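Local coordinates for protein dinoflagellate luciferase (Lingulodinium polyedrum, PDB 1VPR) that emits flashes of blue light at night by oxidising an open-chain tetrapyrrole luciferin with molecular oxygen, this piece being the third of three homologous luciferase domains, at residues Gly26-Asn31 and Met47-Lys52; Ser87-Met92 and Gly283-Met288; Ile166-Gly171 and Phe302-Ser307; Tyr206-Gln211 and Pro310-Ile315; Val215-Ala220 and Arg227-Trp232. All blocks are in the same frame, centred on the assembly; numbering follows the deposited sequence.

Interaction 1. Residues Gly26-Asn31 and Met47-Lys52; sequences GDNFKN and MEVGGK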
# COMPACT_ATOMS: atom_id res chain seq x y z
N GLY A 26 -2.43 0.19 23.71
CA GLY A 26 -2.04 -1.06 24.33
C GLY A 26 -1.03 -1.82 23.48
O GLY A 26 -0.08 -1.23 22.97
N ASP A 27 -1.26 -3.12 23.30
CA ASP A 27 -0.34 -3.94 22.53
C ASP A 27 -0.66 -4.07 21.03
O ASP A 27 -0.12 -4.95 20.36
CB ASP A 27 -0.25 -5.33 23.16
CG ASP A 27 1.06 -6.04 22.85
OD1 ASP A 27 2.12 -5.59 23.36
OD2 ASP A 27 1.04 -7.02 22.08
N ASN A 28 -1.50 -3.20 20.50
CA ASN A 28 -1.85 -3.29 19.08
C ASN A 28 -0.67 -3.03 18.14
O ASN A 28 -0.64 -3.56 17.03
CB ASN A 28 -3.01 -2.34 18.76
CG ASN A 28 -4.35 -2.89 19.21
OD1 ASN A 28 -4.40 -3.91 19.89
ND2 ASN A 28 -5.44 -2.22 18.82
N PHE A 29 0.30 -2.25 18.60
CA PHE A 29 1.49 -1.91 17.81
C PHE A 29 2.76 -2.50 18.42
O PHE A 29 3.08 -2.22 19.58
CB PHE A 29 1.65 -0.38 17.72
CG PHE A 29 0.56 0.30 16.93
CD1 PHE A 29 0.79 0.72 15.62
CD2 PHE A 29 -0.70 0.50 17.49
CE1 PHE A 29 -0.23 1.32 14.88
CE2 PHE A 29 -1.72 1.10 16.76
CZ PHE A 29 -1.48 1.51 15.45
N LYS A 30 3.48 -3.31 17.65
CA LYS A 30 4.71 -3.92 18.17
C LYS A 30 5.61 -4.41 17.03
O LYS A 30 5.12 -4.86 16.00
CB LYS A 30 4.37 -5.10 19.10
CG LYS A 30 3.97 -6.38 18.37
CD LYS A 30 2.83 -6.11 17.42
CE LYS A 30 2.65 -7.22 16.41
NZ LYS A 30 1.54 -6.84 15.48
N ASN A 31 6.92 -4.33 17.25
CA ASN A 31 7.91 -4.76 16.26
C ASN A 31 7.69 -4.14 14.88
O ASN A 31 8.00 -4.75 13.85
CB ASN A 31 7.93 -6.29 16.17
CG ASN A 31 8.50 -6.93 17.43
OD1 ASN A 31 8.53 -8.15 17.57
ND2 ASN A 31 8.97 -6.09 18.35
N MSE A 47 -15.42 -2.24 19.71
CA MSE A 47 -14.18 -2.84 20.18
C MSE A 47 -13.52 -1.92 21.20
O MSE A 47 -13.84 -0.74 21.29
CB MSE A 47 -13.21 -3.04 19.01
CG MSE A 47 -12.45 -1.79 18.60
SE MSE A 47 -11.19 -2.19 17.21
CE MSE A 47 -9.64 -2.66 18.27
N GLU A 48 -12.58 -2.46 21.96
CA GLU A 48 -11.90 -1.67 22.97
C GLU A 48 -10.40 -1.86 22.89
O GLU A 48 -9.91 -2.99 22.79
CB GLU A 48 -12.41 -2.05 24.35
CG GLU A 48 -11.75 -1.30 25.48
CD GLU A 48 -12.42 -1.56 26.82
OE1 GLU A 48 -11.86 -1.13 27.85
OE2 GLU A 48 -13.51 -2.18 26.83
N VAL A 49 -9.67 -0.74 22.94
CA VAL A 49 -8.21 -0.75 22.87
C VAL A 49 -7.63 -0.04 24.08
O VAL A 49 -7.91 1.15 24.30
CB VAL A 49 -7.68 -0.01 21.61
CG1 VAL A 49 -6.17 -0.17 21.51
CG2 VAL A 49 -8.36 -0.52 20.36
N GLY A 50 -6.82 -0.76 24.85
CA GLY A 50 -6.19 -0.19 26.02
C GLY A 50 -7.07 0.78 26.80
O GLY A 50 -6.67 1.92 27.06
N GLY A 51 -8.27 0.33 27.16
CA GLY A 51 -9.15 1.20 27.92
C GLY A 51 -10.20 1.97 27.13
O GLY A 51 -11.35 2.04 27.55
N LYS A 52 -9.81 2.56 26.00
CA LYS A 52 -10.75 3.31 25.18
C LYS A 52 -11.62 2.36 24.38
O LYS A 52 -11.11 1.48 23.68
CB LYS A 52 -10.02 4.26 24.24

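Interaction 2. Residues Ser87-Met92 and Gly283-Met288; sequences SEVQAM and GPYTFM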
# COMPACT_ATOMS: atom_id res chain seq x y z
N SER A 87 -8.76 25.07 -1.21
CA SER A 87 -9.62 25.09 -2.39
C SER A 87 -8.87 25.03 -3.70
O SER A 87 -9.35 24.45 -4.68
CB SER A 87 -10.53 26.33 -2.36
OG SER A 87 -9.78 27.52 -2.19
N GLU A 88 -7.67 25.60 -3.73
CA GLU A 88 -6.87 25.60 -4.95
C GLU A 88 -6.51 24.19 -5.37
O GLU A 88 -6.73 23.80 -6.51
CB GLU A 88 -5.59 26.38 -4.72
CG GLU A 88 -5.32 27.44 -5.75
CD GLU A 88 -6.03 28.74 -5.45
OE1 GLU A 88 -7.19 28.91 -5.90
OE2 GLU A 88 -5.41 29.59 -4.75
N VAL A 89 -5.92 23.43 -4.45
CA VAL A 89 -5.53 22.06 -4.72
C VAL A 89 -6.76 21.22 -5.04
O VAL A 89 -6.71 20.37 -5.92
CB VAL A 89 -4.75 21.47 -3.51
CG1 VAL A 89 -4.64 19.95 -3.61
CG2 VAL A 89 -3.36 22.12 -3.45
N GLN A 90 -7.86 21.46 -4.33
CA GLN A 90 -9.11 20.73 -4.59
C GLN A 90 -9.55 20.86 -6.05
O GLN A 90 -9.91 19.88 -6.70
CB GLN A 90 -10.24 21.27 -3.71
CG GLN A 90 -10.15 20.86 -2.25
CD GLN A 90 -11.32 21.42 -1.44
OE1 GLN A 90 -12.49 21.11 -1.70
NE2 GLN A 90 -11.01 22.28 -0.45
N ALA A 91 -9.56 22.08 -6.58
CA ALA A 91 -9.97 22.29 -7.96
C ALA A 91 -9.04 21.60 -8.96
O ALA A 91 -9.48 21.05 -9.98
CB ALA A 91 -10.04 23.79 -8.26
N MSE A 92 -7.74 21.62 -8.69
CA MSE A 92 -6.83 20.95 -9.61
C MSE A 92 -7.13 19.46 -9.54
O MSE A 92 -7.11 18.77 -10.55
CB MSE A 92 -5.38 21.20 -9.21
CG MSE A 92 -4.97 22.65 -9.26
SE MSE A 92 -3.25 22.97 -8.42
CE MSE A 92 -2.22 23.37 -9.97
N GLY A 283 0.33 23.14 -12.39
CA GLY A 283 0.54 24.44 -11.79
C GLY A 283 1.90 24.46 -11.12
O GLY A 283 2.87 23.93 -11.67
N PRO A 284 2.01 25.01 -9.90
CA PRO A 284 3.28 25.10 -9.16
C PRO A 284 3.58 23.87 -8.32
O PRO A 284 4.56 23.87 -7.57
CB PRO A 284 3.04 26.30 -8.27
CG PRO A 284 1.62 25.99 -7.79
CD PRO A 284 0.92 25.62 -9.11
N TYR A 285 2.74 22.84 -8.45
CA TYR A 285 2.88 21.59 -7.65
C TYR A 285 3.22 20.34 -8.40
O TYR A 285 3.19 20.30 -9.63
CB TYR A 285 1.56 21.28 -6.94
CG TYR A 285 1.06 22.39 -6.07
CD1 TYR A 285 1.85 22.89 -5.03
CD2 TYR A 285 -0.21 22.96 -6.27
CE1 TYR A 285 1.39 23.92 -4.21
CE2 TYR A 285 -0.67 24.01 -5.44
CZ TYR A 285 0.14 24.48 -4.42
OH TYR A 285 -0.26 25.53 -3.62
N THR A 286 3.54 19.30 -7.63
CA THR A 286 3.81 17.99 -8.20
C THR A 286 2.74 17.06 -7.62
O THR A 286 2.52 17.04 -6.41
CB THR A 286 5.21 17.45 -7.83
OG1 THR A 286 6.22 18.31 -8.39
CG2 THR A 286 5.41 16.02 -8.39
N PHE A 287 2.06 16.31 -8.47
CA PHE A 287 1.04 15.39 -8.01
C PHE A 287 1.44 13.96 -8.33
O PHE A 287 2.30 13.71 -9.18
CB PHE A 287 -0.31 15.67 -8.70
CG PHE A 287 -1.08 16.83 -8.12
CD1 PHE A 287 -0.68 18.14 -8.37
CD2 PHE A 287 -2.20 16.61 -7.33
CE1 PHE A 287 -1.39 19.21 -7.85
CE2 PHE A 287 -2.92 17.67 -6.80
CZ PHE A 287 -2.52 18.97 -7.06
N MSE A 288 0.80 13.03 -7.65
CA MSE A 288 1.04 11.63 -7.91
C MSE A 288 -0.33 11.01 -8.09
O MSE A 288 -1.21 11.20 -7.25
CB MSE A 288 1.76 10.93 -6.74
CG MSE A 288 1.71 9.42 -6.89
SE MSE A 288 2.71 8.44 -5.53
CE MSE A 288 4.38 8.60 -6.31

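Interaction 3. Residues Ile166-Gly171 and Phe302-Ser307; sequences ITVSGG and FYVKVS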
# COMPACT_ATOMS: atom_id res chain seq x y z
N ILE A 166 0.75 13.91 0.32
CA ILE A 166 -0.50 13.95 1.07
C ILE A 166 -1.68 13.64 0.15
O ILE A 166 -1.87 14.26 -0.89
CB ILE A 166 -0.70 15.34 1.73
CG1 ILE A 166 0.31 15.54 2.85
CG2 ILE A 166 -2.13 15.49 2.24
CD1 ILE A 166 0.23 14.48 3.96
N THR A 167 -2.48 12.67 0.57
CA THR A 167 -3.66 12.25 -0.18
C THR A 167 -4.69 13.36 -0.32
O THR A 167 -5.13 13.95 0.69
CB THR A 167 -4.33 11.06 0.50
OG1 THR A 167 -3.35 10.03 0.71
CG2 THR A 167 -5.49 10.55 -0.34
N VAL A 168 -5.12 13.62 -1.56
CA VAL A 168 -6.11 14.65 -1.79
C VAL A 168 -7.36 14.08 -2.45
O VAL A 168 -8.36 14.77 -2.62
CB VAL A 168 -5.52 15.86 -2.59
CG1 VAL A 168 -4.52 16.62 -1.72
CG2 VAL A 168 -4.84 15.39 -3.90
N SER A 169 -7.33 12.81 -2.80
CA SER A 169 -8.51 12.19 -3.39
C SER A 169 -8.40 10.69 -3.31
O SER A 169 -7.33 10.11 -3.55
CB SER A 169 -8.70 12.59 -4.85
OG SER A 169 -9.83 11.90 -5.37
N GLY A 170 -9.51 10.05 -2.95
CA GLY A 170 -9.54 8.60 -2.87
C GLY A 170 -9.06 8.05 -1.55
O GLY A 170 -8.78 6.85 -1.46
N GLY A 171 -8.97 8.89 -0.53
CA GLY A 171 -8.54 8.41 0.76
C GLY A 171 -9.58 7.51 1.40
O GLY A 171 -10.81 7.74 1.26
N PHE A 302 -5.20 10.18 -5.47
CA PHE A 302 -4.35 11.32 -5.85
C PHE A 302 -3.67 11.88 -4.62
O PHE A 302 -4.31 12.00 -3.56
CB PHE A 302 -5.15 12.45 -6.51
CG PHE A 302 -5.62 12.14 -7.91
CD1 PHE A 302 -6.76 11.39 -8.12
CD2 PHE A 302 -4.90 12.60 -9.01
CE1 PHE A 302 -7.19 11.09 -9.41
CE2 PHE A 302 -5.32 12.31 -10.29
CZ PHE A 302 -6.46 11.56 -10.49
N TYR A 303 -2.39 12.24 -4.77
CA TYR A 303 -1.59 12.82 -3.69
C TYR A 303 -0.90 14.06 -4.23
O TYR A 303 -0.58 14.14 -5.43
CB TYR A 303 -0.45 11.89 -3.24
CG TYR A 303 -0.82 10.43 -2.99
CD1 TYR A 303 -0.89 9.51 -4.03
CD2 TYR A 303 -1.02 9.98 -1.70
CE1 TYR A 303 -1.12 8.14 -3.77
CE2 TYR A 303 -1.25 8.62 -1.43
CZ TYR A 303 -1.30 7.71 -2.47
OH TYR A 303 -1.47 6.36 -2.19
N VAL A 304 -0.66 15.03 -3.35
CA VAL A 304 0.06 16.23 -3.76
C VAL A 304 1.37 16.22 -2.96
O VAL A 304 1.39 15.86 -1.78
CB VAL A 304 -0.76 17.52 -3.50
CG1 VAL A 304 -1.07 17.69 -2.00
CG2 VAL A 304 0.03 18.72 -4.01
N LYS A 305 2.48 16.58 -3.60
CA LYS A 305 3.77 16.56 -2.92
C LYS A 305 3.94 17.79 -2.01
O LYS A 305 3.95 18.93 -2.48
CB LYS A 305 4.90 16.50 -3.95
CG LYS A 305 6.14 15.86 -3.36
CD LYS A 305 7.33 15.92 -4.29
CE LYS A 305 8.44 15.09 -3.70
NZ LYS A 305 9.63 15.06 -4.62
N VAL A 306 4.06 17.56 -0.71
CA VAL A 306 4.20 18.68 0.22
C VAL A 306 5.66 18.91 0.63
O VAL A 306 6.00 19.99 1.15
CB VAL A 306 3.28 18.48 1.47
CG1 VAL A 306 1.79 18.44 1.03
CG2 VAL A 306 3.64 17.19 2.22
N SER A 307 6.53 17.94 0.37
CA SER A 307 7.95 18.11 0.73
C SER A 307 8.86 17.14 0.02
O SER A 307 8.47 16.01 -0.23
CB SER A 307 8.14 17.88 2.23
OG SER A 307 9.49 18.12 2.57

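Interaction 4. Residues Tyr206-Gln211 and Pro310-Ile315; sequences YLRINQ and PESDPI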
# COMPACT_ATOMS: atom_id res chain seq x y z
N TYR A 206 -1.41 9.58 3.66
CA TYR A 206 -0.09 10.03 3.23
C TYR A 206 0.80 8.89 2.76
O TYR A 206 0.47 7.71 2.89
CB TYR A 206 0.63 10.66 4.40
CG TYR A 206 1.09 9.62 5.42
CD1 TYR A 206 0.21 9.07 6.33
CD2 TYR A 206 2.40 9.14 5.41
CE1 TYR A 206 0.61 8.06 7.22
CE2 TYR A 206 2.82 8.13 6.29
CZ TYR A 206 1.92 7.60 7.19
OH TYR A 206 2.33 6.59 8.04
N LEU A 207 1.97 9.28 2.27
CA LEU A 207 3.05 8.34 1.92
C LEU A 207 4.35 9.11 2.16
O LEU A 207 4.41 10.30 1.86
CB LEU A 207 3.01 7.91 0.45
CG LEU A 207 1.96 6.92 -0.08
CD1 LEU A 207 2.19 6.79 -1.61
CD2 LEU A 207 2.09 5.54 0.62
N ARG A 208 5.36 8.44 2.72
CA ARG A 208 6.69 9.03 2.91
C ARG A 208 7.56 8.05 2.13
O ARG A 208 7.54 6.85 2.38
CB ARG A 208 7.10 9.03 4.39
CG ARG A 208 6.26 9.94 5.28
CD ARG A 208 6.68 9.83 6.77
NE ARG A 208 5.80 10.60 7.67
CZ ARG A 208 6.02 11.84 8.09
NH1 ARG A 208 5.14 12.42 8.91
NH2 ARG A 208 7.11 12.52 7.74
N ILE A 209 8.32 8.55 1.16
CA ILE A 209 9.13 7.67 0.34
C ILE A 209 10.58 8.08 0.33
O ILE A 209 10.91 9.26 0.17
CB ILE A 209 8.62 7.69 -1.13
CG1 ILE A 209 7.17 7.24 -1.19
CG2 ILE A 209 9.49 6.78 -2.02
CD1 ILE A 209 6.54 7.47 -2.60
N ASN A 210 11.45 7.10 0.51
CA ASN A 210 12.87 7.32 0.44
C ASN A 210 13.13 6.58 -0.86
O ASN A 210 12.79 5.39 -0.97
CB ASN A 210 13.61 6.59 1.56
CG ASN A 210 13.79 7.47 2.78
OD1 ASN A 210 14.75 8.25 2.86
ND2 ASN A 210 12.87 7.35 3.73
N GLN A 211 13.70 7.26 -1.84
CA GLN A 211 13.98 6.61 -3.11
C GLN A 211 15.43 6.79 -3.51
O GLN A 211 15.95 7.90 -3.48
CB GLN A 211 13.08 7.16 -4.23
CG GLN A 211 13.56 6.72 -5.65
CD GLN A 211 12.65 7.15 -6.79
OE1 GLN A 211 12.02 8.21 -6.74
NE2 GLN A 211 12.59 6.34 -7.84
N PRO A 310 11.18 13.03 3.15
CA PRO A 310 10.20 12.12 3.74
C PRO A 310 10.22 12.21 5.27
O PRO A 310 9.26 11.80 5.94
CB PRO A 310 10.67 10.75 3.24
CG PRO A 310 12.18 10.93 3.22
CD PRO A 310 12.29 12.29 2.53
N GLU A 311 11.31 12.75 5.81
CA GLU A 311 11.49 12.86 7.27
C GLU A 311 11.24 11.49 7.90
O GLU A 311 10.48 11.34 8.86
CB GLU A 311 10.53 13.91 7.85
CG GLU A 311 10.93 15.34 7.47
CD GLU A 311 10.21 16.40 8.27
OE1 GLU A 311 9.14 16.88 7.84
OE2 GLU A 311 10.70 16.76 9.36
N SER A 312 11.89 10.48 7.32
CA SER A 312 11.75 9.10 7.76
C SER A 312 12.95 8.38 7.19
O SER A 312 13.40 8.70 6.08
CB SER A 312 10.45 8.53 7.21
OG SER A 312 10.15 7.29 7.83
N ASP A 313 13.49 7.42 7.92
CA ASP A 313 14.68 6.70 7.46
C ASP A 313 14.45 5.40 6.69
O ASP A 313 13.46 4.72 6.90
CB ASP A 313 15.56 6.35 8.65
CG ASP A 313 16.08 7.57 9.37
OD1 ASP A 313 16.28 7.47 10.61
OD2 ASP A 313 16.30 8.61 8.72
N PRO A 314 15.36 5.05 5.79
CA PRO A 314 15.22 3.81 5.02
C PRO A 314 15.44 2.64 5.99
O PRO A 314 15.94 2.83 7.11
CB PRO A 314 16.39 3.86 4.03
CG PRO A 314 16.68 5.32 3.88
CD PRO A 314 16.47 5.89 5.27
N ILE A 315 15.08 1.43 5.57
CA ILE A 315 15.36 0.24 6.36
C ILE A 315 16.03 -0.70 5.34
O ILE A 315 15.91 -0.48 4.12
CB ILE A 315 14.10 -0.40 7.00
CG1 ILE A 315 13.03 -0.64 5.94
CG2 ILE A 315 13.56 0.51 8.10
CD1 ILE A 315 11.91 -1.59 6.43
O HOH W 1 7.22 14.90 9.15

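Interaction 5. Residues Val215-Ala220 and Arg227-Trp232; sequences VCTVDA and RAKRTW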
# COMPACT_ATOMS: atom_id res chain seq x y z
N VAL A 215 15.53 1.38 -5.74
CA VAL A 215 15.25 0.86 -4.39
C VAL A 215 14.54 1.95 -3.60
O VAL A 215 14.98 3.11 -3.60
CB VAL A 215 16.55 0.44 -3.66
CG1 VAL A 215 16.26 0.14 -2.18
CG2 VAL A 215 17.13 -0.80 -4.33
N CYS A 216 13.43 1.60 -2.96
CA CYS A 216 12.68 2.57 -2.16
C CYS A 216 12.25 2.01 -0.82
O CYS A 216 12.02 0.82 -0.69
CB CYS A 216 11.38 2.95 -2.86
SG CYS A 216 11.49 3.88 -4.37
N THR A 217 12.10 2.90 0.16
CA THR A 217 11.53 2.53 1.46
C THR A 217 10.26 3.38 1.49
O THR A 217 10.30 4.58 1.20
CB THR A 217 12.42 2.90 2.61
OG1 THR A 217 13.56 2.02 2.62
CG2 THR A 217 11.65 2.73 3.95
N VAL A 218 9.13 2.77 1.83
CA VAL A 218 7.86 3.47 1.83
C VAL A 218 7.12 3.35 3.17
O VAL A 218 6.94 2.25 3.68
CB VAL A 218 6.92 2.94 0.69
CG1 VAL A 218 5.58 3.67 0.70
CG2 VAL A 218 7.60 3.11 -0.66
N ASP A 219 6.74 4.49 3.72
CA ASP A 219 5.96 4.53 4.95
C ASP A 219 4.55 4.74 4.44
O ASP A 219 4.29 5.70 3.69
CB ASP A 219 6.42 5.69 5.84
CG ASP A 219 7.87 5.54 6.26
OD1 ASP A 219 8.15 4.77 7.19
OD2 ASP A 219 8.77 6.16 5.65
N ALA A 220 3.65 3.84 4.82
CA ALA A 220 2.25 3.86 4.42
C ALA A 220 1.36 3.80 5.67
O ALA A 220 1.84 3.47 6.75
CB ALA A 220 1.93 2.68 3.52
N ARG A 227 2.22 -3.39 8.29
CA ARG A 227 3.61 -2.95 8.41
C ARG A 227 3.72 -1.45 8.08
O ARG A 227 3.29 -1.01 7.02
CB ARG A 227 4.52 -3.82 7.51
CG ARG A 227 5.98 -3.35 7.43
CD ARG A 227 6.96 -4.43 6.99
NE ARG A 227 6.38 -5.48 6.15
CZ ARG A 227 6.81 -6.74 6.14
NH1 ARG A 227 7.83 -7.09 6.94
NH2 ARG A 227 6.24 -7.66 5.37
N ALA A 228 4.28 -0.68 9.01
CA ALA A 228 4.40 0.76 8.82
C ALA A 228 5.39 1.13 7.72
O ALA A 228 5.15 2.06 6.95
CB ALA A 228 4.84 1.42 10.16
N LYS A 229 6.48 0.38 7.65
CA LYS A 229 7.55 0.65 6.69
C LYS A 229 7.99 -0.57 5.91
O LYS A 229 8.19 -1.64 6.51
CB LYS A 229 8.78 1.17 7.44
CG LYS A 229 8.51 2.37 8.33
CD LYS A 229 9.71 2.75 9.21
CE LYS A 229 10.90 3.15 8.37
NZ LYS A 229 10.73 4.52 7.85
N ARG A 230 8.17 -0.43 4.60
CA ARG A 230 8.64 -1.54 3.77
C ARG A 230 9.67 -1.01 2.78
O ARG A 230 9.64 0.15 2.38
CB ARG A 230 7.49 -2.24 3.00
CG ARG A 230 7.01 -1.51 1.73
CD ARG A 230 5.99 -0.44 2.03
NE ARG A 230 4.80 -1.02 2.67
CZ ARG A 230 4.32 -0.63 3.85
NH1 ARG A 230 4.92 0.35 4.52
NH2 ARG A 230 3.23 -1.20 4.36
N THR A 231 10.62 -1.87 2.43
CA THR A 231 11.65 -1.51 1.46
C THR A 231 11.58 -2.57 0.36
O THR A 231 11.46 -3.77 0.65
CB THR A 231 13.07 -1.55 2.08
OG1 THR A 231 13.19 -0.52 3.07
CG2 THR A 231 14.12 -1.31 1.02
N TRP A 232 11.65 -2.14 -0.89
CA TRP A 232 11.60 -3.10 -1.99
C TRP A 232 12.48 -2.64 -3.14
O TRP A 232 13.01 -1.53 -3.13
CB TRP A 232 10.14 -3.31 -2.46
CG TRP A 232 9.30 -2.08 -2.57
CD1 TRP A 232 8.28 -1.70 -1.72
CD2 TRP A 232 9.41 -1.02 -3.54
NE1 TRP A 232 7.77 -0.48 -2.09
CE2 TRP A 232 8.44 -0.04 -3.20
CE3 TRP A 232 10.23 -0.80 -4.66
CZ2 TRP A 232 8.28 1.14 -3.94
CZ3 TRP A 232 10.07 0.38 -5.39
CH2 TRP A 232 9.10 1.33 -5.03
O HOH W 2 3.64 4.34 8.47

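Interaction 1. Residues Gly26-Asn31 and Met47-Lys52
With CG anti to its own carbonyl carbon (chi1 -78°), the Asn28 side chain leans across to Val49, where CG1 stands anti to the backbone N (chi1 -174°) and CG2 takes the place beside that N. The amide nitrogen does the touching. Asn28 ND2 lies 3.5 Å from Val49 CG1 and 3.7 Å from Val49 CG2, so it rests against both methyls. Nothing polar joins the two segments here, and ND2 has its hydrogen bond with Tyr60 OH. The selenomethionine Met47 adds a lighter touch, its methyl CE 4.3 Å from Asn28 ND2. Near the turn, main chain meets main chain, with Gly26 N 4.4 Å from Gly50 CA. Both glycines have positive phi, and a CB on Gly50 would sit tight against Gly26 N. Gly50 and Gly51 are the two central residues of a type I' beta turn from Val49 to Lys52, held by the backbone bond from Lys52 N to Val49 O at 2.9 Å. This turn is the tip of the hairpin of strands 47-49 and 52-54, in the helical bundle domain. Met47 and Val49 pack on Phe54 in the second of those strands, and Tyr60 of helix 57-65 lies against Phe29, Met47 and Val49.

Interaction 2. Residues Ser87-Met92 and Gly283-Met288
A Met-aromatic contact joins helix 87-100 to strand 285-294: the selenium of Met92, a selenomethionine, meets the rim of the Tyr285 ring. Met92 SE sits almost in the ring plane, 3.7 Å from Tyr285 CD2, and the two side chains cross at about a right angle. The same selenium lies 5.3 Å from the centroid of the Phe287 ring, which it approaches obliquely. A bend at chi3 (110°) carries the methyl on to the turn before the strand, where Met92 CE is packed tightly at 3.5 Å from Gly283 CA. Any CB on Gly283 would collide with that methyl, and the positive phi there also favours glycine. The strand is one of ten in the antiparallel calycin sheet of the catalytic domain, the axes of helix 87-92 and strand 285-288 passing 11.6 Å apart at 50°. One turn back along the helix, Val89 divides its methyls between the two rings: Val89 CG2 is 3.8 Å from Tyr285 CE2, while Val89 CG1 reaches Phe287 CZ at 4.2 Å. Pro284 CG lies over the centre of one face of the Tyr285 ring, 3.7 Å above its plane. Val282 of the preceding strand touches both Met92 and Phe287.

Interaction 3. Residues Ile166-Gly171 and Phe302-Ser307
Phe302 O is gripped by two successive amides of the facing strand, Val168 N at 2.7 Å and Ser169 N at 3.2 Å. Both donors reach the carbonyl from the same face of its plane, the first nearly straight (170° at the hydrogen) and the second more bent (141°). Two residues facing one make a classic beta bulge. It interrupts the pairing of strands 163-169 and 297-307, first and last in chain order of the ten strands of the antiparallel calycin sheet, so this pairing links the two ends of the barrel's strand sequence, as in fatty acid binding proteins. Beyond the bulge, Phe302 N returns a bond to Ser169 O, and on the near side Ile166 and Val304 form a hydrogen-bonded pair through Ile166 N to Val304 O at 2.9 Å and Val304 N to Ile166 O.

Ile166, Val304 and Phe302 share one face with Ser169, and apolar contacts dominate there. Ile166 CG1 touches both methyls of Val306, 3.7 Å from Val306 CG1. At the bulge Val168 CG1 meets Val304 CG1 at 3.6 Å. Thr93 of helix 87-100 packs against Val168 and Ser169. On the opposite face Thr167 and Tyr303 lie side by side, pointing the same way; their polar ends are bound by Gly204 O and Gln290 OE1. Thr167 OG1, anti to its own carbonyl carbon (chi1 -54°), rests 3.3 Å from Tyr303 CE2.

Interaction 4. Residues Tyr206-Gln211 and Pro310-Ile315
Arg208 and Pro310 make the close-packed end of this contact, where strand 206-212 meets the loop that follows strand 297-307. The arginine runs out extended from CG to NE (chi2 177°), drawing Arg208 CD to 3.4 Å from Pro310 O, and Arg208 NH2 then binds that same oxygen at 2.9 Å. The bond is straight, 163° at the hydrogen, and its acceptor lies in the guanidinium plane. Pro310 also presses on the strand itself, with Pro310 CB 3.4 Å from Ile209 O. Asn210 ND2 donates to Ser312 O at 2.8 Å; the oxygen lies in the amide plane of Asn210, while the nitrogen stands above the plane of the carbonyl.

The solvent side is looser. Glu311 is exposed, its OE1 4.8 Å from Arg208 NH2, and a water fills the step: it accepts from NH2 and gives a weak bond to Glu311 OE1. Pro314, also exposed, lays its CG 3.7 Å from Asn210 OD1.

Arg208 NE and NH1 bind Gly68 O and Lys70 O, and Arg208 CD lies 4.0 Å from Ser312 CB. An alanine in place of Arg208 would probably leave Gly68 O, Lys70 O and Pro310 O without this donor and open a gap beside Ser312. Since both cross-segment bonds end on backbone oxygens, the strand's side chains grip the loop's main chain; Glu311 is likely to add modest charge attraction.

Interaction 5. Residues Val215-Ala220 and Arg227-Trp232
Ala228 O accepts from Ala220 N at 3.2 Å, and a water beside it donates to Ala220 O and Ala228 O. Lys229 lies alongside Asp219, pointing the same way; a salt bridge joins them, though the place of Asp219 OD1 is doubtful, and the lysine's NZ has a second acid in Glu7.

Arg230 CG sits between backbone N and carbonyl carbon (chi1 79°), and bends at chi2 and chi3 turn the guanidinium back towards Val218 O. That oxygen is held from opposite faces of its plane, by Arg230 N at 3.1 Å and Arg230 NH1 at 2.9 Å. Arg230 NH2 binds Arg227 O at 2.7 Å, Ala220 CB lies over one face of the guanidinium, and NE pairs with Glu240. An alanine in place of Arg230 would probably leave Glu240 without this charged partner, and Arg227 O and Val218 O without these side-chain donors.

These strands, 215-219 and 229-233, form an antiparallel hairpin at one margin of the ten-stranded calycin sheet. Thr231 faces Thr217 across it as a non-hydrogen-bonded pair.

Trp232 comes last. Cys216 CB lies over one face of its indole, offset toward the rim, 3.8 Å from the centroid of the six-membered ring, a CH-pi contact. Cys216 SG approaches the ring obliquely, and Val218 CG2 touches Trp232 CZ2 at 3.9 Å. Phe238 stacks on the indole.

How the interactions relate
Interactions 2 to 5 all reach one ten-stranded calycin sheet in the catalytic domain. Interactions 2 and 3, with centres 9 Å apart, share a strand pairing: Thr286 O meets Lys305 N at 2.8 Å, and Val89 also packs on Val168. Interaction 3 continues into interaction 4 where Tyr303 CZ touches Leu207 CD1 at 3.7 Å. Interactions 4 and 5 are the closest pair, centres 7 Å apart, with Ser312 OG 2.8 Å from Asp219 OD2 and the Asn210 and Thr217 backbones paired. Interaction 1 belongs to the helical bundle domain and touches none of the others; its nearest atoms are about 7 Å from interaction 5 and about 22 Å from interaction 2.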